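Local coordinates for protein ribose 5-phosphate isomerase RpiB (Thermoanaerobacter tengcongensis, PDB 4EGS) that probably removes phosphate from phosphotyrosine in proteins through this N-terminal low molecular weight phosphatase domain, and as a whole protein may also interconvert aldose and ketose sugars, at residues M50-K64 against A166-L180. Numbering follows the deposited sequence.
Sequences MAEGIFNAKSKALGK and AEELSGLIDKLIEKL
Ile173 enters a hole between Ala51, Ile54, Phe55 and Lys58 and forms the tight centre of the contact between helices 50-61 and 166-179. The two branches of Ile173 part ways: CD1 meets Ile54 CD1 at 3.6 Å, while CG2 turns to Phe55 CD1. The Phe55 ring, carried by a chi1 of 175° that sets CG opposite the backbone N, runs on along the interface, where CE1 touches Ile177 CG1 at 3.6 Å and Leu176 CD1, and CZ approaches Leu180 CD1. Toward the start of both segments, Leu169 CD2 rests on Ala51 CB (3.8 Å), and the Met50 chain, bent at its last torsion, brings CE to Ala166 CB. Val37 and Phe39 of strand 36-41 continue this apolar layer into the sheet.

Lys58 is itself a knob among Ser170, Ile173, Asp174 and Ile177, and its methylenes still pack tightly, CD against Ile173 CG2 at 3.5 Å. The contact loosens towards solvent at NZ, where a water binds. The final bend (chi4 -67°) carries NZ to exposed Asp174. There it forms a salt bridge with OD1 (3.4 Å) whose hydrogen bond is weak. A serine in place of Lys58 would probably leave Asp174 without this cationic mate and open a gap over Ile173 CG2 and Ile177 CD1.

Inclined at 50°, with axes 9.6 Å apart at closest approach, the pair joins the helix following the predicted nucleophile Cys41 to the C-terminal helix, as expected in the Rossmann-like alpha/beta fold of low molecular weight tyrosine phosphatases.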
# COMPACT_ATOMS: atom_id res chain seq x y z
N MET A 50 -13.90 -15.63 -1.27
CA MET A 50 -14.37 -14.91 -0.09
C MET A 50 -13.36 -13.87 0.36
O MET A 50 -13.72 -12.72 0.61
CB MET A 50 -14.67 -15.89 1.05
CG MET A 50 -15.95 -16.69 0.87
SD MET A 50 -16.10 -18.07 2.03
CE MET A 50 -16.38 -17.21 3.57
N ALA A 51 -12.10 -14.27 0.46
CA ALA A 51 -11.03 -13.36 0.85
C ALA A 51 -10.93 -12.20 -0.13
O ALA A 51 -10.72 -11.06 0.27
CB ALA A 51 -9.71 -14.11 0.94
N GLU A 52 -11.07 -12.50 -1.41
CA GLU A 52 -11.06 -11.48 -2.45
C GLU A 52 -12.29 -10.59 -2.34
O GLU A 52 -12.19 -9.37 -2.50
CB GLU A 52 -11.03 -12.14 -3.83
CG GLU A 52 -11.25 -11.18 -4.99
CD GLU A 52 -11.56 -11.91 -6.28
OE1 GLU A 52 -11.72 -11.23 -7.32
OE2 GLU A 52 -11.65 -13.15 -6.26
N GLY A 53 -13.43 -11.20 -2.07
CA GLY A 53 -14.70 -10.49 -2.02
C GLY A 53 -14.77 -9.40 -0.97
O GLY A 53 -15.04 -8.24 -1.29
N ILE A 54 -14.53 -9.75 0.29
CA ILE A 54 -14.66 -8.78 1.37
C ILE A 54 -13.48 -7.80 1.43
O ILE A 54 -13.63 -6.70 1.96
CB ILE A 54 -14.88 -9.46 2.75
CG1 ILE A 54 -13.58 -9.52 3.57
CG2 ILE A 54 -15.50 -10.84 2.58
CD1 ILE A 54 -12.69 -10.68 3.20
N PHE A 55 -12.34 -8.19 0.88
CA PHE A 55 -11.19 -7.29 0.79
C PHE A 55 -11.56 -6.08 -0.06
O PHE A 55 -11.37 -4.94 0.36
CB PHE A 55 -9.97 -7.99 0.20
CG PHE A 55 -8.79 -7.07 -0.02
CD1 PHE A 55 -7.85 -6.87 0.98
CD2 PHE A 55 -8.61 -6.41 -1.23
CE1 PHE A 55 -6.77 -6.03 0.78
CE2 PHE A 55 -7.54 -5.57 -1.43
CZ PHE A 55 -6.61 -5.38 -0.42
N ASN A 56 -12.08 -6.35 -1.25
CA ASN A 56 -12.52 -5.29 -2.15
C ASN A 56 -13.61 -4.45 -1.51
O ASN A 56 -13.55 -3.22 -1.56
CB ASN A 56 -13.00 -5.87 -3.48
CG ASN A 56 -11.86 -6.40 -4.33
OD1 ASN A 56 -10.73 -5.93 -4.22
ND2 ASN A 56 -12.16 -7.37 -5.19
N ALA A 57 -14.59 -5.10 -0.90
CA ALA A 57 -15.67 -4.41 -0.21
C ALA A 57 -15.14 -3.48 0.88
O ALA A 57 -15.69 -2.40 1.12
CB ALA A 57 -16.65 -5.40 0.39
N LYS A 58 -14.06 -3.89 1.54
CA LYS A 58 -13.38 -3.03 2.50
C LYS A 58 -12.53 -2.01 1.76
O LYS A 58 -12.45 -0.85 2.16
CB LYS A 58 -12.50 -3.86 3.44
CG LYS A 58 -13.26 -4.72 4.44
CD LYS A 58 -12.30 -5.43 5.38
CE LYS A 58 -12.99 -6.53 6.18
NZ LYS A 58 -13.99 -6.00 7.14
N SER A 59 -11.88 -2.45 0.68
CA SER A 59 -11.08 -1.56 -0.15
C SER A 59 -11.95 -0.58 -0.92
O SER A 59 -11.46 0.43 -1.43
CB SER A 59 -10.22 -2.37 -1.12
OG SER A 59 -9.58 -1.52 -2.06
N LYS A 60 -13.24 -0.88 -1.02
CA LYS A 60 -14.20 0.03 -1.63
C LYS A 60 -14.60 1.12 -0.64
O LYS A 60 -14.59 2.30 -0.96
CB LYS A 60 -15.44 -0.71 -2.11
CG LYS A 60 -15.26 -1.48 -3.41
CD LYS A 60 -14.97 -0.54 -4.57
CE LYS A 60 -16.11 0.44 -4.78
NZ LYS A 60 -15.86 1.32 -5.95
N ALA A 61 -14.96 0.69 0.57
CA ALA A 61 -15.37 1.60 1.64
C ALA A 61 -14.30 2.66 1.89
O ALA A 61 -14.54 3.85 1.71
CB ALA A 61 -15.68 0.83 2.91
N LEU A 62 -13.12 2.21 2.32
CA LEU A 62 -11.97 3.10 2.37
C LEU A 62 -11.62 3.46 0.94
O LEU A 62 -11.91 2.71 0.02
CB LEU A 62 -10.77 2.40 3.03
CG LEU A 62 -10.79 2.06 4.52
CD1 LEU A 62 -11.43 3.18 5.34
CD2 LEU A 62 -11.48 0.72 4.78
N GLY A 63 -11.00 4.62 0.75
CA GLY A 63 -10.52 4.99 -0.56
C GLY A 63 -9.13 4.42 -0.76
O GLY A 63 -8.14 5.13 -0.61
N LYS A 64 -9.05 3.14 -1.10
CA LYS A 64 -7.75 2.47 -1.20
C LYS A 64 -7.43 1.97 -2.61
O LYS A 64 -8.27 1.36 -3.27
CB LYS A 64 -7.65 1.33 -0.20
CG LYS A 64 -6.22 0.93 0.12
CD LYS A 64 -6.15 -0.02 1.29
CE LYS A 64 -4.79 0.05 1.97
NZ LYS A 64 -4.53 1.41 2.52
N ALA A 166 -15.55 -16.83 7.33
CA ALA A 166 -15.77 -15.47 6.85
C ALA A 166 -15.33 -14.42 7.86
O ALA A 166 -14.77 -13.39 7.49
CB ALA A 166 -17.24 -15.27 6.47
N GLU A 167 -15.58 -14.69 9.14
CA GLU A 167 -15.19 -13.78 10.22
C GLU A 167 -13.67 -13.69 10.33
O GLU A 167 -13.12 -12.59 10.44
CB GLU A 167 -15.78 -14.26 11.54
CG GLU A 167 -17.29 -14.35 11.57
CD GLU A 167 -17.76 -15.29 12.66
OE1 GLU A 167 -18.98 -15.41 12.88
OE2 GLU A 167 -16.89 -15.91 13.31
N GLU A 168 -13.00 -14.84 10.31
CA GLU A 168 -11.54 -14.87 10.39
C GLU A 168 -10.93 -14.10 9.23
O GLU A 168 -10.02 -13.29 9.42
CB GLU A 168 -11.02 -16.30 10.42
CG GLU A 168 -9.49 -16.39 10.36
CD GLU A 168 -8.96 -17.77 10.70
OE1 GLU A 168 -9.61 -18.50 11.49
OE2 GLU A 168 -7.88 -18.14 10.18
N LEU A 169 -11.44 -14.35 8.03
CA LEU A 169 -10.98 -13.66 6.83
C LEU A 169 -11.17 -12.15 6.94
O LEU A 169 -10.28 -11.38 6.59
CB LEU A 169 -11.71 -14.20 5.60
CG LEU A 169 -10.85 -14.92 4.55
CD1 LEU A 169 -9.75 -15.74 5.21
CD2 LEU A 169 -11.73 -15.82 3.69
N SER A 170 -12.34 -11.74 7.42
CA SER A 170 -12.65 -10.33 7.59
C SER A 170 -11.72 -9.67 8.60
O SER A 170 -11.33 -8.51 8.45
CB SER A 170 -14.10 -10.14 8.02
OG SER A 170 -14.99 -10.66 7.05
N GLY A 171 -11.36 -10.43 9.64
CA GLY A 171 -10.46 -9.93 10.66
C GLY A 171 -9.03 -9.85 10.17
O GLY A 171 -8.31 -8.89 10.46
N LEU A 172 -8.61 -10.86 9.42
CA LEU A 172 -7.26 -10.91 8.87
C LEU A 172 -7.05 -9.84 7.80
O LEU A 172 -5.98 -9.24 7.71
CB LEU A 172 -6.96 -12.29 8.29
CG LEU A 172 -6.88 -13.46 9.27
CD1 LEU A 172 -6.73 -14.76 8.51
CD2 LEU A 172 -5.73 -13.27 10.25
N ILE A 173 -8.07 -9.62 6.98
CA ILE A 173 -7.99 -8.62 5.92
C ILE A 173 -7.96 -7.20 6.50
O ILE A 173 -7.35 -6.30 5.92
CB ILE A 173 -9.11 -8.81 4.86
CG1 ILE A 173 -8.59 -9.65 3.69
CG2 ILE A 173 -9.62 -7.49 4.33
CD1 ILE A 173 -9.10 -11.07 3.65
N ASP A 174 -8.58 -7.02 7.66
CA ASP A 174 -8.48 -5.77 8.40
C ASP A 174 -7.02 -5.44 8.71
O ASP A 174 -6.58 -4.30 8.52
CB ASP A 174 -9.29 -5.82 9.70
CG ASP A 174 -10.75 -5.48 9.49
OD1 ASP A 174 -11.08 -4.88 8.45
OD2 ASP A 174 -11.57 -5.80 10.38
N LYS A 175 -6.28 -6.43 9.19
CA LYS A 175 -4.86 -6.27 9.47
C LYS A 175 -4.08 -6.09 8.18
O LYS A 175 -3.12 -5.32 8.12
CB LYS A 175 -4.31 -7.47 10.23
CG LYS A 175 -5.07 -7.83 11.50
CD LYS A 175 -4.27 -8.82 12.34
CE LYS A 175 -5.15 -9.52 13.36
NZ LYS A 175 -5.92 -8.57 14.21
N LEU A 176 -4.51 -6.81 7.14
CA LEU A 176 -3.87 -6.76 5.83
C LEU A 176 -3.91 -5.34 5.27
O LEU A 176 -2.88 -4.80 4.86
CB LEU A 176 -4.60 -7.70 4.87
CG LEU A 176 -3.81 -8.50 3.83
CD1 LEU A 176 -4.69 -8.81 2.63
CD2 LEU A 176 -2.53 -7.79 3.41
N ILE A 177 -5.10 -4.75 5.26
CA ILE A 177 -5.31 -3.43 4.69
C ILE A 177 -4.47 -2.34 5.38
O ILE A 177 -3.95 -1.44 4.72
CB ILE A 177 -6.81 -3.06 4.69
CG1 ILE A 177 -7.54 -3.89 3.63
CG2 ILE A 177 -7.02 -1.58 4.43
CD1 ILE A 177 -8.98 -3.49 3.43
N GLU A 178 -4.33 -2.45 6.69
CA GLU A 178 -3.50 -1.51 7.44
C GLU A 178 -2.02 -1.65 7.11
O GLU A 178 -1.30 -0.66 6.99
CB GLU A 178 -3.73 -1.64 8.94
CG GLU A 178 -4.96 -0.91 9.44
CD GLU A 178 -4.93 -0.68 10.94
OE1 GLU A 178 -5.28 0.43 11.38
OE2 GLU A 178 -4.57 -1.62 11.68
N LYS A 179 -1.55 -2.89 6.97
CA LYS A 179 -0.16 -3.14 6.61
C LYS A 179 0.14 -2.68 5.19
O LYS A 179 1.21 -2.14 4.92
CB LYS A 179 0.19 -4.63 6.77
CG LYS A 179 1.17 -4.92 7.89
CD LYS A 179 1.81 -6.29 7.75
CE LYS A 179 2.82 -6.33 6.61
NZ LYS A 179 3.93 -5.35 6.82
N LEU A 180 -0.81 -2.91 4.29
CA LEU A 180 -0.66 -2.50 2.90
C LEU A 180 -0.71 -0.99 2.75
O LEU A 180 -0.42 -0.45 1.68
CB LEU A 180 -1.75 -3.13 2.03
CG LEU A 180 -1.69 -4.65 1.82
CD1 LEU A 180 -2.75 -5.10 0.83
CD2 LEU A 180 -0.30 -5.07 1.36
OXT LEU A 180 -1.03 -0.27 3.69
O HOH W 1 -16.12 -7.82 6.54
O HOH W 2 -3.88 1.09 5.14